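Long-range contacts in extracellular serine protease (Aeromonas sobria, PDB 3WQB), which cleaves peptide bonds after paired basic residues (Lys-Lys or Lys-Arg) as a calcium-binding, subtilisin-type serine endopeptidase of the furin subfamily: residues A[16-21]-A[416-421]; A[23-28]-A[61-66]; A[256-261]-A[336-341]; A[68-73]-A[349-354]. The protein carries 1 engineered substitution. One frame throughout, in Å; residues are numbered along the deposited sequence.

All four contacts belong to or adjoin the subtilisin-like domain, at different depths. Interaction 3 lies deepest, its centre about 5 Å from that of the chain, and joins sheet to helix through small apolar groups without a hydrogen bond. Interactions 1, 2 and 4 are centred 22 to 27 Å from it, where loops meet helix ends; 2 is also buried, 1 and 4 partly. Interactions 3 and 4 use opposite ends of helix 335-352. Interactions 1 and 2 share the N-terminal arm and meet where Asn420 OD1 accepts from Trp61 N. Chemistry follows place: amide and guanidinium bonds in interaction 1, a disulfide sulphur over a guanidinium in 2, one serine bond in 4.

Interaction 1: residues A[16-21]-A[416-421]; sequences IGRSST and LIDVNK
Asn420 and Arg18 provide the two hydrogen bonds that tie the N-terminal arm 16-21 to the first turn of helix 419-426 and the loop leading into it. Asn420 ND2 donates to Ile16 O at 3.0 Å in a nearly straight bond (164°), with the oxygen close to the plane of the amide. On the other branch, Asn420 OD1 accepts from Trp61 N, so this one side chain spans the arm and helix 60-64. Arg18, extended from CG to NE, brings NH2 within 2.9 Å of Ile417 O, which lies at the edge of the guanidinium and near its plane; the donor stands above the plane of that carbonyl. NH2 also bonds Thr370, and NH1 forms a salt bridge with Asp56.

Van der Waals contact completes the fit. Leu416 CD2 lies over one face of the guanidinium, 3.8 Å from Arg18 NH2, and Ile16 CD1 rests 3.8 Å from Lys421 CA.

Charge enters more loosely. Asp418 OD2 is 4.3 Å from Arg18 NH2 and well out of the guanidinium plane, so no N-H points at it. Asp418 is instead the N-cap of the helix: its OD1 accepts from Lys421 N at 3.0 Å and from Asn58 ND2, which also bonds Ile16 O.

With partners on NE, NH1 and NH2, the guanidinium is probably held in orientation, and its positive charge would probably favour the ionised form of Asp418.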
loop_
_atom_site.group_PDB
_atom_site.type_symbol
_atom_site.label_atom_id
_atom_site.label_comp_id
_atom_site.label_asym_id
_atom_site.label_seq_id
_atom_site.Cartn_x
_atom_site.Cartn_y
_atom_site.Cartn_z
ATOM N N ILE A 16 -27.881 -13.449 3.753
ATOM C CA ILE A 16 -26.888 -12.795 2.885
ATOM C C ILE A 16 -25.465 -13.281 3.166
ATOM O O ILE A 16 -24.492 -12.734 2.618
ATOM C CB ILE A 16 -26.945 -11.247 3.002
ATOM C CG1 ILE A 16 -26.654 -10.795 4.440
ATOM C CG2 ILE A 16 -28.299 -10.714 2.488
ATOM C CD1 ILE A 16 -26.139 -9.369 4.564
ATOM N N GLY A 17 -25.356 -14.318 3.990
ATOM C CA GLY A 17 -24.067 -14.819 4.450
ATOM C C GLY A 17 -23.276 -15.673 3.482
ATOM O O GLY A 17 -23.721 -15.976 2.367
ATOM N N ARG A 18 -22.107 -16.091 3.954
ATOM C CA ARG A 18 -21.126 -16.826 3.160
ATOM C C ARG A 18 -21.476 -18.292 2.923
ATOM O O ARG A 18 -20.788 -18.968 2.147
ATOM C CB ARG A 18 -19.752 -16.749 3.833
ATOM C CG ARG A 18 -19.218 -15.342 3.935
ATOM C CD ARG A 18 -17.896 -15.289 4.712
ATOM N NE ARG A 18 -17.423 -13.901 4.800
ATOM C CZ ARG A 18 -16.800 -13.252 3.815
ATOM N NH1 ARG A 18 -16.533 -13.865 2.662
ATOM N NH2 ARG A 18 -16.430 -11.988 3.984
ATOM N N SER A 19 -22.519 -18.779 3.595
ATOM C CA SER A 19 -22.977 -20.158 3.416
ATOM C C SER A 19 -24.460 -20.246 3.052
ATOM O O SER A 19 -25.075 -21.303 3.203
ATOM C CB SER A 19 -22.690 -20.984 4.677
ATOM O OG SER A 19 -23.429 -20.496 5.779
ATOM N N SER A 20 -25.015 -19.141 2.556
ATOM C CA SER A 20 -26.443 -19.048 2.256
ATOM C C SER A 20 -26.889 -20.043 1.192
ATOM O O SER A 20 -26.159 -20.320 0.240
ATOM C CB SER A 20 -26.782 -17.636 1.791
ATOM O OG SER A 20 -28.149 -17.533 1.434
ATOM N N THR A 21 -28.100 -20.562 1.341
ATOM C CA THR A 21 -28.710 -21.382 0.292
ATOM C C THR A 21 -28.930 -20.604 -1.014
ATOM O O THR A 21 -29.096 -21.203 -2.087
ATOM C CB THR A 21 -30.066 -21.968 0.742
ATOM O OG1 THR A 21 -30.988 -20.902 1.006
ATOM C CG2 THR A 21 -29.896 -22.847 1.985
ATOM N N LEU A 416 -11.875 -9.431 6.636
ATOM C CA LEU A 416 -12.088 -9.684 5.222
ATOM C C LEU A 416 -13.351 -8.983 4.730
ATOM O O LEU A 416 -14.415 -9.090 5.338
ATOM C CB LEU A 416 -12.184 -11.188 4.974
ATOM C CG LEU A 416 -12.629 -11.678 3.596
ATOM C CD1 LEU A 416 -11.649 -11.253 2.517
ATOM C CD2 LEU A 416 -12.827 -13.187 3.600
ATOM N N ILE A 417 -13.227 -8.277 3.615
ATOM C CA ILE A 417 -14.370 -7.601 3.000
ATOM C C ILE A 417 -15.590 -8.518 2.889
ATOM O O ILE A 417 -15.480 -9.670 2.453
ATOM C CB ILE A 417 -13.991 -7.072 1.619
ATOM C CG1 ILE A 417 -12.971 -5.938 1.768
ATOM C CG2 ILE A 417 -15.228 -6.604 0.854
ATOM C CD1 ILE A 417 -12.433 -5.405 0.447
ATOM N N ASP A 418 -16.747 -7.991 3.283
ATOM C CA ASP A 418 -18.029 -8.675 3.131
ATOM C C ASP A 418 -18.949 -7.677 2.447
ATOM O O ASP A 418 -19.567 -6.838 3.095
ATOM C CB ASP A 418 -18.572 -9.075 4.506
ATOM C CG ASP A 418 -19.882 -9.854 4.441
ATOM O OD1 ASP A 418 -20.607 -9.762 3.423
ATOM O OD2 ASP A 418 -20.199 -10.528 5.451
ATOM N N VAL A 419 -19.023 -7.748 1.122
ATOM C CA VAL A 419 -19.774 -6.747 0.360
ATOM C C VAL A 419 -21.268 -6.787 0.688
ATOM O O VAL A 419 -21.912 -5.734 0.831
ATOM C CB VAL A 419 -19.560 -6.924 -1.165
ATOM C CG1 VAL A 419 -20.594 -6.119 -1.963
ATOM C CG2 VAL A 419 -18.142 -6.522 -1.555
ATOM N N ASN A 420 -21.829 -7.989 0.789
ATOM C CA ASN A 420 -23.253 -8.113 1.078
ATOM C C ASN A 420 -23.615 -7.447 2.400
ATOM O O ASN A 420 -24.620 -6.728 2.475
ATOM C CB ASN A 420 -23.661 -9.580 1.167
ATOM C CG ASN A 420 -23.554 -10.319 -0.145
ATOM O OD1 ASN A 420 -23.415 -9.733 -1.222
ATOM N ND2 ASN A 420 -23.630 -11.637 -0.055
ATOM N N LYS A 421 -22.801 -7.678 3.430
ATOM C CA LYS A 421 -23.081 -7.105 4.746
ATOM C C LYS A 421 -22.857 -5.594 4.747
ATOM O O LYS A 421 -23.622 -4.852 5.364
ATOM C CB LYS A 421 -22.263 -7.790 5.839
ATOM C CG LYS A 421 -22.676 -7.412 7.256
ATOM C CD LYS A 421 -21.938 -8.246 8.286
ATOM C CE LYS A 421 -22.271 -7.757 9.686
ATOM N NZ LYS A 421 -21.623 -8.596 10.721
#

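Interaction 2: residues A[23-28]-A[61-66]; sequences RCLPGA and WAHRTG
Arg64 meets the 23-28 loop along much of its length, beginning beside the ring of Pro26. Its CB leads to CG, anti to the carbonyl carbon (chi1 -69°), and CG touches two neighbours: Cys24 O at 3.5 Å and Pro26 CD at 3.8 Å. The proline and arginine side chains cross at about a right angle. CD, the next atom, stays beside Cys24 O and reaches Cys24 SG at 3.7 Å. There chi3 (74°) turns NE aside, and NE lies 3.7 Å from Cys24 SG. This sulphur sits over one face of the guanidinium, 3.5 Å above its plane and offset toward the rim. It belongs to the disulfide with Cys4, so the N-terminal arm is cross-linked right where it packs on helix 60-64. A Schellman motif ends this helix, with Gly66 at positive phi as its C-prime residue. At the tip of Arg64, NH2 donates to Ala5 O and NH1 forms a salt bridge with Glu22. Cys24 O, buried against the aliphatic part of the arginine, has no partner in the model. One residue earlier on the helix, His63 ND1 lies 4.0 Å from Leu25 CD2, while its NE2 bonds Ile135 O.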
loop_
_atom_site.group_PDB
_atom_site.type_symbol
_atom_site.label_atom_id
_atom_site.label_comp_id
_atom_site.label_asym_id
_atom_site.label_seq_id
_atom_site.Cartn_x
_atom_site.Cartn_y
_atom_site.Cartn_z
ATOM N N ARG A 23 -26.750 -18.453 -2.277
ATOM C CA ARG A 23 -25.441 -17.997 -2.722
ATOM C C ARG A 23 -25.075 -18.543 -4.107
ATOM O O ARG A 23 -24.712 -19.710 -4.257
ATOM C CB ARG A 23 -24.415 -18.371 -1.647
ATOM C CG ARG A 23 -22.990 -17.996 -1.896
ATOM C CD ARG A 23 -22.265 -18.051 -0.581
ATOM N NE ARG A 23 -20.813 -18.053 -0.729
ATOM C CZ ARG A 23 -20.073 -19.146 -0.905
ATOM N NH1 ARG A 23 -20.630 -20.352 -0.985
ATOM N NH2 ARG A 23 -18.756 -19.037 -1.008
ATOM N N CYS A 24 -25.178 -17.671 -5.109
ATOM C CA CYS A 24 -24.805 -17.969 -6.499
ATOM C C CYS A 24 -24.547 -16.666 -7.242
ATOM O O CYS A 24 -24.989 -15.596 -6.803
ATOM C CB CYS A 24 -25.886 -18.788 -7.230
ATOM S SG CYS A 24 -27.512 -17.965 -7.422
ATOM N N LEU A 25 -23.846 -16.768 -8.372
ATOM C CA LEU A 25 -23.562 -15.623 -9.228
ATOM C C LEU A 25 -24.270 -15.728 -10.569
ATOM O O LEU A 25 -24.124 -16.745 -11.257
ATOM C CB LEU A 25 -22.067 -15.534 -9.525
ATOM C CG LEU A 25 -21.071 -15.441 -8.374
ATOM C CD1 LEU A 25 -19.645 -15.623 -8.884
ATOM C CD2 LEU A 25 -21.254 -14.102 -7.633
ATOM N N PRO A 26 -25.014 -14.677 -10.962
ATOM C CA PRO A 26 -25.481 -14.627 -12.345
ATOM C C PRO A 26 -24.308 -14.490 -13.322
ATOM O O PRO A 26 -23.198 -14.064 -12.940
ATOM C CB PRO A 26 -26.341 -13.354 -12.384
ATOM C CG PRO A 26 -26.708 -13.081 -10.958
ATOM C CD PRO A 26 -25.496 -13.522 -10.180
ATOM N N GLY A 27 -24.541 -14.870 -14.573
ATOM C CA GLY A 27 -23.588 -14.585 -15.634
ATOM C C GLY A 27 -23.201 -15.790 -16.458
ATOM O O GLY A 27 -23.295 -16.937 -16.009
ATOM N N ALA A 28 -22.720 -15.498 -17.662
ATOM C CA ALA A 28 -22.367 -16.506 -18.650
ATOM C C ALA A 28 -20.898 -16.416 -19.033
ATOM O O ALA A 28 -20.503 -16.860 -20.103
ATOM C CB ALA A 28 -23.256 -16.366 -19.889
ATOM N N TRP A 61 -24.845 -11.274 -3.355
ATOM C CA TRP A 61 -26.123 -10.587 -3.249
ATOM C C TRP A 61 -26.083 -9.267 -3.997
ATOM O O TRP A 61 -27.072 -8.880 -4.610
ATOM C CB TRP A 61 -26.524 -10.426 -1.784
ATOM C CG TRP A 61 -27.865 -9.793 -1.539
ATOM C CD1 TRP A 61 -29.060 -10.434 -1.335
ATOM C CD2 TRP A 61 -28.138 -8.390 -1.421
ATOM N NE1 TRP A 61 -30.057 -9.509 -1.111
ATOM C CE2 TRP A 61 -29.519 -8.251 -1.152
ATOM C CE3 TRP A 61 -27.348 -7.234 -1.524
ATOM C CZ2 TRP A 61 -30.130 -7.000 -0.995
ATOM C CZ3 TRP A 61 -27.953 -5.991 -1.359
ATOM C CH2 TRP A 61 -29.330 -5.886 -1.090
ATOM N N ALA A 62 -24.940 -8.578 -3.978
ATOM C CA ALA A 62 -24.766 -7.429 -4.863
ATOM C C ALA A 62 -24.999 -7.832 -6.325
ATOM O O ALA A 62 -25.787 -7.207 -7.035
ATOM C CB ALA A 62 -23.399 -6.802 -4.684
ATOM N N HIS A 63 -24.345 -8.901 -6.757
ATOM C CA HIS A 63 -24.493 -9.349 -8.129
ATOM C C HIS A 63 -25.921 -9.779 -8.459
ATOM O O HIS A 63 -26.417 -9.450 -9.530
ATOM C CB HIS A 63 -23.481 -10.449 -8.449
ATOM C CG HIS A 63 -22.107 -9.924 -8.733
ATOM N ND1 HIS A 63 -21.230 -10.565 -9.581
ATOM C CD2 HIS A 63 -21.467 -8.810 -8.300
ATOM C CE1 HIS A 63 -20.105 -9.876 -9.648
ATOM N NE2 HIS A 63 -20.221 -8.809 -8.879
ATOM N N ARG A 64 -26.588 -10.481 -7.538
ATOM C CA ARG A 64 -27.954 -10.935 -7.777
ATOM C C ARG A 64 -28.973 -9.803 -7.715
ATOM O O ARG A 64 -30.094 -9.982 -8.165
ATOM C CB ARG A 64 -28.352 -12.047 -6.797
ATOM C CG ARG A 64 -27.631 -13.366 -7.019
ATOM C CD ARG A 64 -28.268 -14.498 -6.235
ATOM N NE ARG A 64 -29.528 -14.918 -6.847
ATOM C CZ ARG A 64 -30.380 -15.796 -6.323
ATOM N NH1 ARG A 64 -30.127 -16.377 -5.158
ATOM N NH2 ARG A 64 -31.497 -16.092 -6.977
ATOM N N THR A 65 -28.609 -8.652 -7.154
ATOM C CA THR A 65 -29.534 -7.507 -7.121
ATOM C C THR A 65 -29.128 -6.372 -8.066
ATOM O O THR A 65 -29.688 -5.278 -8.002
ATOM C CB THR A 65 -29.728 -6.936 -5.690
ATOM O OG1 THR A 65 -28.475 -6.456 -5.188
ATOM C CG2 THR A 65 -30.315 -7.984 -4.726
ATOM N N GLY A 66 -28.152 -6.630 -8.934
ATOM C CA GLY A 66 -27.791 -5.670 -9.969
ATOM C C GLY A 66 -26.863 -4.554 -9.523
ATOM O O GLY A 66 -26.699 -3.558 -10.235
#

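Interaction 3: residues A[256-261]-A[336-341]; sequences LVVSAL and ASATPS. Engineered in segment 336-341: Ala336 (natural residue Ser).
Ala338 turns its methyl group toward strand 256-261. Its CB lies 3.4 Å from Ser259 O, 3.8 Å from Val258 CG2 and 4.1 Å from Ala260 CB, so a single small side chain touches three successive strand residues. From the strand, Val258 CG2 reaches into the helix: standing between the backbone N and the carbonyl carbon, it comes within 3.7 Å of Ala338 C and 3.5 Å of Thr339 OG1. The side chains of Val258 and Thr339 lie roughly perpendicular. No hydrogen bond joins the two segments, and the touching residues are all buried.

Small residues let the backbones come close, with 5.1 Å between the CA atoms of Ala260 and Ala338. The axes of strand and helix pass 7.0 Å apart, their N-to-C directions 115° from each other. This is the centre of the subtilisin fold: strand 255-261 is one of the parallel strands of the sheet, and the predicted charge relay position lies in the first turn of helix 335-352. It is occupied by Ala336, engineered from the natural serine.

Further out, Thr339 OG1 bonds Thr335 O in the preceding helical turn, which fixes the oxygen that Val258 touches. On the strand, the CB of Ser259 points away from the helix and its OG bonds Thr411 O. Ala336 packs on the predicted catalytic His115 and is also met by the other protein chain, through backbone hydrogen bonds and a basic side chain.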
loop_
_atom_site.group_PDB
_atom_site.type_symbol
_atom_site.label_atom_id
_atom_site.label_comp_id
_atom_site.label_asym_id
_atom_site.label_seq_id
_atom_site.Cartn_x
_atom_site.Cartn_y
_atom_site.Cartn_z
ATOM N N LEU A 256 -6.257 3.734 1.624
ATOM C CA LEU A 256 -6.834 2.583 2.298
ATOM C C LEU A 256 -5.906 1.408 1.988
ATOM O O LEU A 256 -5.879 0.917 0.852
ATOM C CB LEU A 256 -8.253 2.324 1.772
ATOM C CG LEU A 256 -9.150 1.354 2.557
ATOM C CD1 LEU A 256 -10.589 1.445 2.085
ATOM C CD2 LEU A 256 -8.642 -0.077 2.429
ATOM N N VAL A 257 -5.141 0.983 2.987
ATOM C CA VAL A 257 -4.092 -0.023 2.787
ATOM C C VAL A 257 -4.638 -1.426 3.044
ATOM O O VAL A 257 -5.308 -1.660 4.052
ATOM C CB VAL A 257 -2.854 0.269 3.658
ATOM C CG1 VAL A 257 -1.742 -0.710 3.342
ATOM C CG2 VAL A 257 -2.341 1.690 3.423
ATOM N N VAL A 258 -4.366 -2.353 2.118
ATOM C CA VAL A 258 -4.950 -3.697 2.200
ATOM C C VAL A 258 -3.927 -4.810 2.205
ATOM O O VAL A 258 -2.938 -4.768 1.468
ATOM C CB VAL A 258 -6.000 -3.957 1.088
ATOM C CG1 VAL A 258 -7.124 -2.952 1.173
ATOM C CG2 VAL A 258 -5.375 -3.927 -0.286
ATOM N N SER A 259 -4.189 -5.803 3.043
ATOM C CA SER A 259 -3.427 -7.044 3.031
ATOM C C SER A 259 -4.145 -8.107 2.189
ATOM O O SER A 259 -5.325 -7.967 1.852
ATOM C CB SER A 259 -3.233 -7.543 4.453
ATOM O OG SER A 259 -4.473 -7.860 5.062
ATOM N N ALA A 260 -3.421 -9.175 1.854
ATOM C CA ALA A 260 -3.945 -10.212 0.984
ATOM C C ALA A 260 -4.307 -11.467 1.766
ATOM O O ALA A 260 -3.559 -11.917 2.657
ATOM C CB ALA A 260 -2.927 -10.567 -0.083
ATOM N N LEU A 261 -5.445 -12.043 1.383
ATOM C CA LEU A 261 -5.973 -13.292 1.937
ATOM C C LEU A 261 -5.948 -14.379 0.865
ATOM O O LEU A 261 -6.192 -14.104 -0.313
ATOM C CB LEU A 261 -7.431 -13.070 2.380
ATOM C CG LEU A 261 -8.106 -14.238 3.104
ATOM C CD1 LEU A 261 -8.292 -13.892 4.575
ATOM C CD2 LEU A 261 -9.435 -14.597 2.446
ATOM N N ALA A 336 -1.186 -6.740 -4.740
ATOM C CA ALA A 336 -1.655 -6.122 -5.999
ATOM C C ALA A 336 -2.967 -6.684 -6.509
ATOM O O ALA A 336 -3.556 -6.096 -7.415
ATOM C CB ALA A 336 -0.651 -6.241 -7.097
ATOM N N SER A 337 -3.395 -7.829 -5.972
ATOM C CA SER A 337 -4.721 -8.394 -6.243
ATOM C C SER A 337 -5.724 -8.046 -5.147
ATOM O O SER A 337 -6.903 -7.865 -5.418
ATOM C CB SER A 337 -4.616 -9.909 -6.407
ATOM O OG SER A 337 -3.999 -10.224 -7.644
ATOM N N ALA A 338 -5.251 -7.953 -3.905
ATOM C CA ALA A 338 -6.097 -7.489 -2.809
ATOM C C ALA A 338 -6.585 -6.064 -3.070
ATOM O O ALA A 338 -7.721 -5.711 -2.737
ATOM C CB ALA A 338 -5.353 -7.568 -1.504
ATOM N N THR A 339 -5.717 -5.268 -3.690
ATOM C CA THR A 339 -6.020 -3.875 -3.981
ATOM C C THR A 339 -7.211 -3.741 -4.947
ATOM O O THR A 339 -8.188 -3.081 -4.590
ATOM C CB THR A 339 -4.735 -3.127 -4.431
ATOM O OG1 THR A 339 -3.780 -3.173 -3.362
ATOM C CG2 THR A 339 -5.027 -1.679 -4.751
ATOM N N PRO A 340 -7.165 -4.389 -6.143
ATOM C CA PRO A 340 -8.339 -4.302 -7.030
ATOM C C PRO A 340 -9.563 -5.034 -6.481
ATOM O O PRO A 340 -10.681 -4.674 -6.820
ATOM C CB PRO A 340 -7.851 -4.941 -8.343
ATOM C CG PRO A 340 -6.685 -5.799 -7.944
ATOM C CD PRO A 340 -6.019 -4.996 -6.842
ATOM N N SER A 341 -9.354 -6.047 -5.648
ATOM C CA SER A 341 -10.490 -6.661 -4.950
ATOM C C SER A 341 -11.242 -5.627 -4.112
ATOM O O SER A 341 -12.468 -5.603 -4.099
ATOM C CB SER A 341 -10.031 -7.844 -4.104
ATOM O OG SER A 341 -9.546 -8.886 -4.933
#

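Interaction 4: residues A[68-73]-A[349-354]; sequences LGQGVN and LMSAYP
Ser351 CB points toward the turn of residues 69-72, and both side-chain atoms touch it. With OG set between the backbone N and the carbonyl carbon (chi1 72°), the hydroxyl oxygen accepts from Gly69 N at 3.1 Å, a bent bond of 139°. The same oxygen bonds Leu348 O one turn back, so it links the helix backbone to the loop. Ser351 CB meets Gln70 O at 3.3 Å, next to the bond made by OG.

The loop contains a type II beta turn from Gly69 to Val72, closed by Val72 N to Gly69 O, and it leads into strand 73-77 of the parallel sheet; its partner is the C-terminal end of helix 335-352, the helix that starts at the active site in the subtilisin fold.

The side chains of Val72 and Met350 run nearly perpendicular to each other. Val72 CG2 approaches the root of the methionine, 3.8 Å from Met350 CB, while CG1 is 4.1 Å from Met350 SD. Both residues also pack on Val173 of the neighbouring strand. The Gln70 chain bends at chi2, and its OE1 accepts from Leu68 N at 2.9 Å while NE2 donates to Gly66 O.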
loop_
_atom_site.group_PDB
_atom_site.type_symbol
_atom_site.label_atom_id
_atom_site.label_comp_id
_atom_site.label_asym_id
_atom_site.label_seq_id
_atom_site.Cartn_x
_atom_site.Cartn_y
_atom_site.Cartn_z
ATOM N N LEU A 68 -23.432 -3.456 -9.486
ATOM C CA LEU A 68 -22.371 -3.894 -10.386
ATOM C C LEU A 68 -21.314 -2.831 -10.684
ATOM O O LEU A 68 -20.479 -3.019 -11.574
ATOM C CB LEU A 68 -22.980 -4.420 -11.693
ATOM C CG LEU A 68 -23.847 -5.682 -11.635
ATOM C CD1 LEU A 68 -24.494 -5.939 -12.982
ATOM C CD2 LEU A 68 -23.062 -6.897 -11.162
ATOM N N GLY A 69 -21.340 -1.719 -9.955
ATOM C CA GLY A 69 -20.345 -0.676 -10.159
ATOM C C GLY A 69 -20.693 0.366 -11.205
ATOM O O GLY A 69 -19.863 1.192 -11.558
ATOM N N GLN A 70 -21.931 0.336 -11.697
ATOM C CA GLN A 70 -22.394 1.296 -12.697
ATOM C C GLN A 70 -22.199 2.740 -12.237
ATOM O O GLN A 70 -22.509 3.086 -11.089
ATOM C CB GLN A 70 -23.861 1.023 -13.070
ATOM C CG GLN A 70 -24.885 1.029 -11.909
ATOM C CD GLN A 70 -25.128 -0.334 -11.249
ATOM O OE1 GLN A 70 -24.243 -1.177 -11.163
ATOM N NE2 GLN A 70 -26.342 -0.531 -10.753
ATOM N N GLY A 71 -21.628 3.554 -13.121
ATOM C CA GLY A 71 -21.414 4.970 -12.853
ATOM C C GLY A 71 -20.135 5.283 -12.101
ATOM O O GLY A 71 -19.850 6.451 -11.835
ATOM N N VAL A 72 -19.365 4.247 -11.754
ATOM C CA VAL A 72 -18.124 4.435 -10.979
ATOM C C VAL A 72 -16.868 4.388 -11.845
ATOM O O VAL A 72 -16.632 3.403 -12.546
ATOM C CB VAL A 72 -18.003 3.422 -9.826
ATOM C CG1 VAL A 72 -16.741 3.702 -8.982
ATOM C CG2 VAL A 72 -19.230 3.496 -8.936
ATOM N N ASN A 73 -16.076 5.460 -11.788
ATOM C CA ASN A 73 -14.848 5.586 -12.571
ATOM C C ASN A 73 -13.645 5.180 -11.732
ATOM O O ASN A 73 -13.432 5.719 -10.638
ATOM C CB ASN A 73 -14.663 7.022 -13.073
ATOM C CG ASN A 73 -15.691 7.424 -14.114
ATOM O OD1 ASN A 73 -16.235 6.584 -14.843
ATOM N ND2 ASN A 73 -15.951 8.727 -14.197
ATOM N N LEU A 349 -20.166 -0.599 -3.721
ATOM C CA LEU A 349 -20.829 0.200 -2.707
ATOM C C LEU A 349 -21.194 1.574 -3.237
ATOM O O LEU A 349 -22.304 2.056 -3.015
ATOM C CB LEU A 349 -19.951 0.331 -1.466
ATOM C CG LEU A 349 -19.614 -0.963 -0.734
ATOM C CD1 LEU A 349 -18.807 -0.632 0.484
ATOM C CD2 LEU A 349 -20.839 -1.766 -0.370
ATOM N N MET A 350 -20.254 2.204 -3.932
ATOM C CA MET A 350 -20.504 3.514 -4.512
ATOM C C MET A 350 -21.649 3.480 -5.511
ATOM O O MET A 350 -22.440 4.418 -5.580
ATOM C CB MET A 350 -19.246 4.061 -5.178
ATOM C CG MET A 350 -18.157 4.459 -4.206
ATOM S SD MET A 350 -16.683 4.931 -5.120
ATOM C CE MET A 350 -15.720 5.662 -3.794
ATOM N N SER A 351 -21.751 2.412 -6.292
ATOM C CA SER A 351 -22.823 2.338 -7.286
ATOM C C SER A 351 -24.193 2.179 -6.633
ATOM O O SER A 351 -25.184 2.690 -7.157
ATOM C CB SER A 351 -22.570 1.242 -8.321
ATOM O OG SER A 351 -22.740 -0.069 -7.800
ATOM N N ALA A 352 -24.235 1.486 -5.495
ATOM C CA ALA A 352 -25.474 1.253 -4.742
ATOM C C ALA A 352 -25.904 2.486 -3.954
ATOM O O ALA A 352 -27.104 2.739 -3.789
ATOM C CB ALA A 352 -25.307 0.078 -3.807
ATOM N N TYR A 353 -24.920 3.246 -3.473
ATOM C CA TYR A 353 -25.156 4.387 -2.595
ATOM C C TYR A 353 -24.237 5.530 -2.999
ATOM O O TYR A 353 -23.247 5.814 -2.321
ATOM C CB TYR A 353 -24.963 3.982 -1.123
ATOM C CG TYR A 353 -26.042 3.027 -0.671
ATOM C CD1 TYR A 353 -27.296 3.498 -0.291
ATOM C CD2 TYR A 353 -25.828 1.645 -0.698
ATOM C CE1 TYR A 353 -28.303 2.627 0.079
ATOM C CE2 TYR A 353 -26.830 0.755 -0.324
ATOM C CZ TYR A 353 -28.058 1.255 0.067
ATOM O OH TYR A 353 -29.055 0.386 0.424
ATOM N N PRO A 354 -24.577 6.212 -4.105
ATOM C CA PRO A 354 -23.667 7.186 -4.708
ATOM C C PRO A 354 -23.444 8.461 -3.900
ATOM O O PRO A 354 -22.537 9.229 -4.229
ATOM C CB PRO A 354 -24.331 7.504 -6.057
ATOM C CG PRO A 354 -25.747 7.122 -5.884
ATOM C CD PRO A 354 -25.765 5.970 -4.948
#